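Local coordinates for protein branched-chain-amino-acid aminotransferase (Deinococcus radiodurans, PDB 3UZO) that probably catalyses transfer of the amino group of leucine, valine or isoleucine to 2-oxoglutarate, with pyridoxal 5'-phosphate as cofactor, at residues Leu29-Ile34 / Gly173-Gly178; Ile34-Arg39 / Glu130-Pro135. All coordinates share one frame; numbering follows the deposited sequence.

Contact 1: residues Leu29-Ile34 / Gly173-Gly178; sequences LGFSYI and GPYFKG. With GLU (glutamic acid), chain D.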
ATOM      1  N   LEU A  29      10.644   2.685  28.661  1.00 13.25           N
ATOM      2  CA  LEU A  29      10.105   3.105  27.383  1.00 12.86           C
ATOM      3  C   LEU A  29      10.575   2.169  26.269  1.00  9.56           C
ATOM      4  O   LEU A  29      11.739   1.782  26.220  1.00  9.31           O
ATOM      5  CB  LEU A  29      10.565   4.537  27.090  1.00 30.15           C
ATOM      6  CG  LEU A  29       9.571   5.544  26.513  1.00 31.73           C
ATOM      7  CD1 LEU A  29       8.367   5.686  27.429  1.00 32.08           C
ATOM      8  CD2 LEU A  29      10.274   6.884  26.344  1.00 30.65           C
ATOM      9  N   GLY A  30       9.652   1.798  25.390  1.00 10.24           N
ATOM     10  CA  GLY A  30       9.986   0.948  24.264  1.00 10.98           C
ATOM     11  C   GLY A  30       9.635   1.732  23.007  1.00 12.36           C
ATOM     12  O   GLY A  30      10.045   2.881  22.848  1.00 11.03           O
ATOM     13  N   PHE A  31       8.870   1.126  22.114  1.00 10.49           N
ATOM     14  CA  PHE A  31       8.458   1.818  20.901  1.00 12.51           C
ATOM     15  C   PHE A  31       6.974   1.536  20.740  1.00 12.64           C
ATOM     16  O   PHE A  31       6.570   0.685  19.947  1.00 13.62           O
ATOM     17  CB  PHE A  31       9.236   1.312  19.677  1.00 14.82           C
ATOM     18  CG  PHE A  31       9.178   2.247  18.487  1.00 11.73           C
ATOM     19  CD1 PHE A  31      10.132   3.250  18.326  1.00 13.18           C
ATOM     20  CD2 PHE A  31       8.169   2.127  17.538  1.00 13.83           C
ATOM     21  CE1 PHE A  31      10.083   4.126  17.232  1.00 10.53           C
ATOM     22  CE2 PHE A  31       8.104   2.991  16.437  1.00 12.24           C
ATOM     23  CZ  PHE A  31       9.066   3.996  16.283  1.00 12.35           C
ATOM     24  N   SER A  32       6.168   2.250  21.520  1.00 15.37           N
ATOM     25  CA  SER A  32       4.719   2.090  21.501  1.00 15.45           C
ATOM     26  C   SER A  32       4.044   3.444  21.664  1.00 13.78           C
ATOM     27  O   SER A  32       4.573   4.337  22.327  1.00 10.84           O
ATOM     28  CB  SER A  32       4.276   1.163  22.631  1.00 23.36           C
ATOM     29  OG  SER A  32       4.754  -0.151  22.411  1.00 31.35           O
ATOM     30  N   TYR A  33       2.862   3.580  21.080  1.00 12.59           N
ATOM     31  CA  TYR A  33       2.132   4.834  21.145  1.00 12.23           C
ATOM     32  C   TYR A  33       1.762   5.281  22.546  1.00 12.77           C
ATOM     33  O   TYR A  33       1.253   4.509  23.366  1.00  7.37           O
ATOM     34  CB  TYR A  33       0.857   4.767  20.295  1.00 12.67           C
ATOM     35  CG  TYR A  33       0.117   6.098  20.225  1.00 11.19           C
ATOM     36  CD1 TYR A  33      -0.880   6.419  21.151  1.00 11.18           C
ATOM     37  CD2 TYR A  33       0.435   7.044  19.244  1.00 12.37           C
ATOM     38  CE1 TYR A  33      -1.546   7.649  21.103  1.00 11.53           C
ATOM     39  CE2 TYR A  33      -0.221   8.283  19.189  1.00 10.84           C
ATOM     40  CZ  TYR A  33      -1.213   8.574  20.120  1.00 11.15           C
ATOM     41  OH  TYR A  33      -1.882   9.779  20.064  1.00  9.23           O
ATOM     42  N   ILE A  34       2.038   6.550  22.799  1.00 11.60           N
ATOM     43  CA  ILE A  34       1.709   7.203  24.053  1.00 12.70           C
ATOM     44  C   ILE A  34       1.161   8.532  23.565  1.00 12.40           C
ATOM     45  O   ILE A  34       1.776   9.186  22.709  1.00  9.99           O
ATOM     46  CB  ILE A  34       2.957   7.450  24.923  1.00 12.93           C
ATOM     47  CG1 ILE A  34       3.494   6.114  25.444  1.00 17.17           C
ATOM     48  CG2 ILE A  34       2.609   8.374  26.078  1.00 16.47           C
ATOM     49  CD1 ILE A  34       4.768   6.230  26.248  1.00 17.32           C
ATOM     50  N   GLY A 173      12.024   4.542  23.422  1.00 14.24           N
ATOM     51  CA  GLY A 173      13.315   3.993  23.788  1.00 17.43           C
ATOM     52  C   GLY A 173      13.763   3.118  22.624  1.00 20.78           C
ATOM     53  O   GLY A 173      13.723   3.555  21.473  1.00 21.42           O
ATOM     54  N   PRO A 174      14.169   1.866  22.881  1.00 20.90           N
ATOM     55  CA  PRO A 174      14.622   0.930  21.844  1.00 22.46           C
ATOM     56  C   PRO A 174      13.523   0.351  20.939  1.00 24.19           C
ATOM     57  O   PRO A 174      12.379   0.175  21.361  1.00 21.85           O
ATOM     58  CB  PRO A 174      15.330  -0.151  22.658  1.00 48.86           C
ATOM     59  CG  PRO A 174      14.548  -0.171  23.931  1.00 48.78           C
ATOM     60  CD  PRO A 174      14.372   1.298  24.226  1.00 46.98           C
ATOM     61  N   TYR A 175      13.891   0.067  19.690  1.00 30.09           N
ATOM     62  CA  TYR A 175      12.982  -0.508  18.700  1.00 31.88           C
ATOM     63  C   TYR A 175      13.181  -2.017  18.706  1.00 33.29           C
ATOM     64  O   TYR A 175      12.221  -2.784  18.815  1.00 34.47           O
ATOM     65  CB  TYR A 175      13.303   0.031  17.306  1.00 29.02           C
ATOM     66  CG  TYR A 175      12.277  -0.293  16.242  1.00 30.21           C
ATOM     67  CD1 TYR A 175      10.999   0.258  16.294  1.00 30.50           C
ATOM     68  CD2 TYR A 175      12.599  -1.107  15.155  1.00 31.70           C
ATOM     69  CE1 TYR A 175      10.068   0.019  15.290  1.00 31.00           C
ATOM     70  CE2 TYR A 175      11.670  -1.355  14.139  1.00 31.76           C
ATOM     71  CZ  TYR A 175      10.409  -0.786  14.214  1.00 32.59           C
ATOM     72  OH  TYR A 175       9.492  -1.004  13.208  1.00 32.48           O
ATOM     73  N   PHE A 176      14.438  -2.428  18.568  1.00125.74           N
ATOM     74  CA  PHE A 176      14.806  -3.841  18.560  1.00126.31           C
ATOM     75  C   PHE A 176      15.822  -4.069  19.655  1.00125.89           C
ATOM     76  O   PHE A 176      17.025  -4.199  19.383  1.00125.89           O
ATOM     77  CB  PHE A 176      15.426  -4.230  17.214  1.00 72.55           C
ATOM     78  CG  PHE A 176      14.419  -4.462  16.129  1.00 73.24           C
ATOM     79  CD1 PHE A 176      14.824  -4.587  14.809  1.00 73.74           C
ATOM     80  CD2 PHE A 176      13.061  -4.539  16.425  1.00 74.01           C
ATOM     81  CE1 PHE A 176      13.896  -4.779  13.795  1.00 73.94           C
ATOM     82  CE2 PHE A 176      12.123  -4.731  15.420  1.00 73.84           C
ATOM     83  CZ  PHE A 176      12.540  -4.851  14.099  1.00 74.10           C
ATOM     84  N   LYS A 177      15.339  -4.110  20.893  1.00155.11           N
ATOM     85  CA  LYS A 177      16.212  -4.281  22.040  1.00154.87           C
ATOM     86  C   LYS A 177      17.047  -3.033  22.200  1.00152.78           C
ATOM     87  O   LYS A 177      16.931  -2.081  21.421  1.00153.30           O
ATOM     88  CB  LYS A 177      17.138  -5.466  21.836  1.00 59.91           C
ATOM     89  CG  LYS A 177      16.454  -6.782  21.761  1.00 62.44           C
ATOM     90  CD  LYS A 177      17.480  -7.858  21.660  1.00 63.13           C
ATOM     91  CE  LYS A 177      16.865  -9.211  21.426  1.00 64.72           C
ATOM     92  NZ  LYS A 177      17.943 -10.213  21.238  1.00 62.15           N
ATOM     93  N   GLY A 178      17.914  -3.057  23.203  1.00118.59           N
ATOM     94  CA  GLY A 178      18.759  -1.913  23.461  1.00114.86           C
ATOM     95  C   GLY A 178      20.198  -2.226  23.833  1.00111.94           C
ATOM     96  O   GLY A 178      20.543  -3.349  24.218  1.00111.83           O
TER
HETATM   97  N   GLU D 600       8.819   4.033  10.322  1.00 25.71           N
HETATM   98  CA  GLU D 600       9.175   2.766  11.015  1.00 25.71           C
HETATM   99  C   GLU D 600       7.976   2.216  11.752  1.00 25.71           C
HETATM  100  O   GLU D 600       7.983   1.009  12.061  1.00 25.71           O
HETATM  101  CB  GLU D 600      10.304   3.003  12.013  1.00 66.53           C
HETATM  102  CG  GLU D 600      11.681   3.005  11.395  1.00 66.53           C
HETATM  103  CD  GLU D 600      12.775   3.017  12.433  1.00 66.53           C
HETATM  104  OE1 GLU D 600      12.637   2.294  13.445  1.00 66.53           O
HETATM  105  OE2 GLU D 600      13.771   3.745  12.232  1.00 66.53           O
HETATM  106  OXT GLU D 600       7.054   3.011  12.014  1.00 66.53           O
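Gly30 and Gly173 bring two irregular loops to within 4.5 Å at their CA atoms, and Gly173 N donates a short, almost straight hydrogen bond to Gly30 O. Glycine suits both positions, because each backbone takes phi and psi near -120° and -128°, a region that residues with a CB seldom adopt. Gly173 CA lies 3.6 Å from Leu29 O. Pro174 follows, its ring carbon CD 3.3 Å from Leu29 O.

Beyond the glycines, two aromatic rings carry the contact. Phe31 starts out toward the other loop, with CG anti to the backbone N and beside the carbonyl carbon. Tyr175 meets its ring edge-to-face: the planes stand at 87° with centroids 4.8 Å apart. The edge belongs to Tyr175, whose CD1 sits over the Phe31 face, displaced toward the rim and 3.5 Å from Phe31 CG, while Tyr175 CE1 lies near Phe31 CD2 and CE2. Phe31 is apolar and buried; Tyr143 makes a second edge-to-face pair with it, and Ile155 of the second subunit packs on it too.

Tyr175 adds what phenylalanine lacks, a hydroxyl that reaches the bound glutamic acid. Tyr175 OH gives a weak hydrogen bond to the ligand's O, at 2.8 Å, and the ligand's OE1 hangs over the centre of the same ring, 3.6 Å above its plane. Arg145, with Tyr71 and Val157 of the second subunit, supplies further hydrogen bonds to this glutamic acid.

Phe31 is thus a second-shell residue, touching one edge of a tyrosine whose face and hydroxyl both meet the bound amino acid. A carboxylate oxygen above an aromatic face is probably not attractive in itself, so the hold on this ligand likely rests more on the hydroxyl and the other polar partners.

Contact 2: residues Ile34-Arg39 / Glu130-Pro135; sequences IRTDLR and EHFLPP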
ATOM      1  N   ILE A  34       2.038   6.550  22.799  1.00 11.60           N
ATOM      2  CA  ILE A  34       1.709   7.203  24.053  1.00 12.70           C
ATOM      3  C   ILE A  34       1.161   8.532  23.565  1.00 12.40           C
ATOM      4  O   ILE A  34       1.776   9.186  22.709  1.00  9.99           O
ATOM      5  CB  ILE A  34       2.957   7.450  24.923  1.00 12.93           C
ATOM      6  CG1 ILE A  34       3.494   6.114  25.444  1.00 17.17           C
ATOM      7  CG2 ILE A  34       2.609   8.374  26.078  1.00 16.47           C
ATOM      8  CD1 ILE A  34       4.768   6.230  26.248  1.00 17.32           C
ATOM      9  N   ARG A  35       0.004   8.932  24.078  1.00 11.17           N
ATOM     10  CA  ARG A  35      -0.580  10.183  23.633  1.00 11.51           C
ATOM     11  C   ARG A  35       0.102  11.388  24.249  1.00 11.69           C
ATOM     12  O   ARG A  35       0.129  11.548  25.476  1.00 10.51           O
ATOM     13  CB  ARG A  35      -2.076  10.220  23.945  1.00 16.99           C
ATOM     14  CG  ARG A  35      -2.763  11.473  23.418  1.00 19.21           C
ATOM     15  CD  ARG A  35      -4.266  11.402  23.585  1.00 24.19           C
ATOM     16  NE  ARG A  35      -4.920  12.616  23.101  1.00 26.68           N
ATOM     17  CZ  ARG A  35      -6.234  12.738  22.930  1.00 30.55           C
ATOM     18  NH1 ARG A  35      -7.038  11.714  23.205  1.00 32.12           N
ATOM     19  NH2 ARG A  35      -6.745  13.878  22.477  1.00 30.27           N
ATOM     20  N   THR A  36       0.679  12.233  23.401  1.00  8.82           N
ATOM     21  CA  THR A  36       1.315  13.436  23.913  1.00  9.69           C
ATOM     22  C   THR A  36       0.264  14.544  23.829  1.00  9.21           C
ATOM     23  O   THR A  36      -0.829  14.327  23.301  1.00  9.50           O
ATOM     24  CB  THR A  36       2.595  13.797  23.129  1.00 13.82           C
ATOM     25  OG1 THR A  36       2.317  13.782  21.729  1.00 10.27           O
ATOM     26  CG2 THR A  36       3.710  12.779  23.439  1.00 11.49           C
ATOM     27  N   ASP A  37       0.579  15.725  24.340  1.00 10.94           N
ATOM     28  CA  ASP A  37      -0.405  16.806  24.380  1.00 11.64           C
ATOM     29  C   ASP A  37      -0.913  17.423  23.076  1.00 10.59           C
ATOM     30  O   ASP A  37      -2.122  17.483  22.836  1.00  9.20           O
ATOM     31  CB  ASP A  37       0.104  17.927  25.298  1.00 13.83           C
ATOM     32  CG  ASP A  37       0.330  17.454  26.732  1.00 19.26           C
ATOM     33  OD1 ASP A  37      -0.194  16.378  27.097  1.00 20.47           O
ATOM     34  OD2 ASP A  37       1.021  18.160  27.500  1.00 19.02           O
ATOM     35  N   LEU A  38       0.000  17.877  22.228  1.00 10.43           N
ATOM     36  CA  LEU A  38      -0.406  18.542  21.002  1.00  9.25           C
ATOM     37  C   LEU A  38       0.283  18.051  19.731  1.00 10.01           C
ATOM     38  O   LEU A  38       1.471  17.705  19.746  1.00  6.36           O
ATOM     39  CB  LEU A  38      -0.149  20.038  21.154  1.00  9.59           C
ATOM     40  CG  LEU A  38      -0.930  20.739  22.268  1.00 10.24           C
ATOM     41  CD1 LEU A  38      -0.266  22.080  22.608  1.00 12.77           C
ATOM     42  CD2 LEU A  38      -2.367  20.927  21.826  1.00 12.36           C
ATOM     43  N   ARG A  39      -0.475  18.023  18.641  1.00  6.53           N
ATOM     44  CA  ARG A  39       0.073  17.628  17.344  1.00  9.56           C
ATOM     45  C   ARG A  39      -0.248  18.695  16.299  1.00 11.48           C
ATOM     46  O   ARG A  39      -1.203  19.478  16.454  1.00 10.67           O
ATOM     47  CB  ARG A  39      -0.471  16.262  16.904  1.00 12.42           C
ATOM     48  CG  ARG A  39      -1.983  16.120  16.913  1.00 15.38           C
ATOM     49  CD  ARG A  39      -2.395  14.950  17.792  1.00 18.72           C
ATOM     50  NE  ARG A  39      -2.379  15.329  19.191  1.00 22.15           N
ATOM     51  CZ  ARG A  39      -1.871  14.609  20.183  1.00 20.41           C
ATOM     52  NH1 ARG A  39      -1.301  13.424  19.970  1.00 14.50           N
ATOM     53  NH2 ARG A  39      -1.937  15.096  21.409  1.00 20.36           N
ATOM     54  N   GLU A 130       7.710  19.475  24.853  1.00  7.98           N
ATOM     55  CA  GLU A 130       9.053  19.313  25.404  1.00 11.15           C
ATOM     56  C   GLU A 130       9.116  18.477  26.678  1.00 11.40           C
ATOM     57  O   GLU A 130      10.116  17.785  26.924  1.00 12.76           O
ATOM     58  CB  GLU A 130       9.697  20.681  25.657  1.00 16.25           C
ATOM     59  CG  GLU A 130      11.016  20.596  26.399  1.00 19.11           C
ATOM     60  CD  GLU A 130      11.719  21.929  26.511  1.00 21.37           C
ATOM     61  OE1 GLU A 130      12.754  21.986  27.202  1.00 22.69           O
ATOM     62  OE2 GLU A 130      11.241  22.916  25.907  1.00 21.74           O
ATOM     63  N   HIS A 131       8.057  18.534  27.483  1.00 14.01           N
ATOM     64  CA  HIS A 131       8.009  17.778  28.726  1.00 14.52           C
ATOM     65  C   HIS A 131       7.949  16.263  28.512  1.00 14.44           C
ATOM     66  O   HIS A 131       8.052  15.502  29.474  1.00 11.07           O
ATOM     67  CB  HIS A 131       6.832  18.249  29.607  1.00 13.40           C
ATOM     68  CG  HIS A 131       5.522  18.351  28.885  1.00 14.16           C
ATOM     69  ND1 HIS A 131       5.318  19.207  27.823  1.00 15.77           N
ATOM     70  CD2 HIS A 131       4.343  17.716  29.086  1.00 12.43           C
ATOM     71  CE1 HIS A 131       4.070  19.092  27.400  1.00 14.69           C
ATOM     72  NE2 HIS A 131       3.457  18.193  28.149  1.00 13.59           N
ATOM     73  N   PHE A 132       7.797  15.835  27.256  1.00 11.47           N
ATOM     74  CA  PHE A 132       7.758  14.411  26.922  1.00 10.63           C
ATOM     75  C   PHE A 132       9.113  13.937  26.391  1.00 11.54           C
ATOM     76  O   PHE A 132       9.287  12.765  26.070  1.00 10.78           O
ATOM     77  CB  PHE A 132       6.689  14.114  25.868  1.00 11.67           C
ATOM     78  CG  PHE A 132       5.283  14.077  26.409  1.00 10.95           C
ATOM     79  CD1 PHE A 132       4.418  15.149  26.208  1.00 10.08           C
ATOM     80  CD2 PHE A 132       4.820  12.960  27.100  1.00 11.73           C
ATOM     81  CE1 PHE A 132       3.109  15.114  26.684  1.00 10.74           C
ATOM     82  CE2 PHE A 132       3.509  12.911  27.581  1.00 12.95           C
ATOM     83  CZ  PHE A 132       2.652  13.995  27.371  1.00 10.75           C
ATOM     84  N   LEU A 133      10.066  14.857  26.292  1.00 10.08           N
ATOM     85  CA  LEU A 133      11.405  14.531  25.809  1.00 10.59           C
ATOM     86  C   LEU A 133      12.216  13.852  26.911  1.00 10.03           C
ATOM     87  O   LEU A 133      12.496  14.460  27.945  1.00  7.12           O
ATOM     88  CB  LEU A 133      12.124  15.809  25.355  1.00 13.38           C
ATOM     89  CG  LEU A 133      13.577  15.661  24.903  1.00 14.58           C
ATOM     90  CD1 LEU A 133      13.651  14.714  23.705  1.00 13.59           C
ATOM     91  CD2 LEU A 133      14.144  17.040  24.541  1.00 13.50           C
ATOM     92  N   PRO A 134      12.597  12.575  26.712  1.00  7.28           N
ATOM     93  CA  PRO A 134      13.380  11.842  27.719  1.00  9.16           C
ATOM     94  C   PRO A 134      14.666  12.584  28.092  1.00  9.51           C
ATOM     95  O   PRO A 134      15.425  12.997  27.216  1.00  9.21           O
ATOM     96  CB  PRO A 134      13.666  10.506  27.028  1.00 10.41           C
ATOM     97  CG  PRO A 134      12.440  10.318  26.170  1.00  9.68           C
ATOM     98  CD  PRO A 134      12.264  11.704  25.572  1.00 10.13           C
ATOM     99  N   PRO A 135      14.926  12.767  29.399  1.00 13.67           N
ATOM    100  CA  PRO A 135      16.143  13.472  29.824  1.00 15.45           C
ATOM    101  C   PRO A 135      17.447  12.745  29.496  1.00 16.41           C
ATOM    102  O   PRO A 135      17.465  11.527  29.283  1.00 14.93           O
ATOM    103  CB  PRO A 135      15.938  13.645  31.328  1.00 18.12           C
ATOM    104  CG  PRO A 135      15.108  12.446  31.691  1.00 21.14           C
ATOM    105  CD  PRO A 135      14.098  12.408  30.565  1.00 17.18           C
TER
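Phe132 reaches from its own loop to Thr36 and Asp37. Its CB begins 4.1 Å from Thr36 CG2. At Phe132 CG that methyl closes to 3.6 Å, and it lies over the ring face, 15° off the normal through the centroid, in a CH-pi contact. CD1 also has Thr36 CB beside it. Farther out, Phe132 CE1 comes 3.5 Å from Asp37 N, and both CE1 and CZ lie near Asp37 OD1; CZ, the tip, also approaches Thr36 CA and, more loosely, Arg35 O. The carboxylate thus meets ring hydrogens at the edge, its plane turned 78° from the ring, and an aromatic rim, slightly positive, should tolerate it well.

Phe132 ends a short 3-10 turn, residues 130-132, closed by Leu133 N bonding to Glu130 O, on the way from helix 115-128 to strand 141-151. The same turn presents His131, one face of whose imidazole has Phe132 CD1 over it, toward the rim. His131 forms a His-carboxylate hydrogen bond with Asp37: His131 NE2 donates to Asp37 OD2 over a short 2.5 Å. The oxygen lies close to the imidazole plane, but the donor comes from above the carboxylate plane, 46° out of it. An acidic partner would probably help the imidazole to hold a second proton.

Threonine suits its place by having two different branches. OG1 sits between the backbone N and carbonyl carbon and hydrogen-bonds to Cys169 O, while CG2, anti to the carbonyl carbon, meets the phenyl face.

How the contacts relate
The two contacts share Ile34, and their centres lie 15 Å apart. Along the sequence the segments come in the order 29-34, 34-39, 130-135, 173-178, so both segments of contact 2 fall between those of contact 1, meeting the first at Ile34. Both contacts pack on strand 162-172 of the antiparallel sheet: residues 34-39 lead into strand 39-45 of the same sheet, residues 130-135 lead to strand 141-151, and residues 173-178 leave it for strand 183-186 of the mixed sheet. The contacts touch through Leu29 and Pro134 and through Tyr33 and Arg39, and the latter two both bind Glu64 of the second subunit. One N-terminal loop thus joins a surface corner, the dimer interface and the substrate pocket.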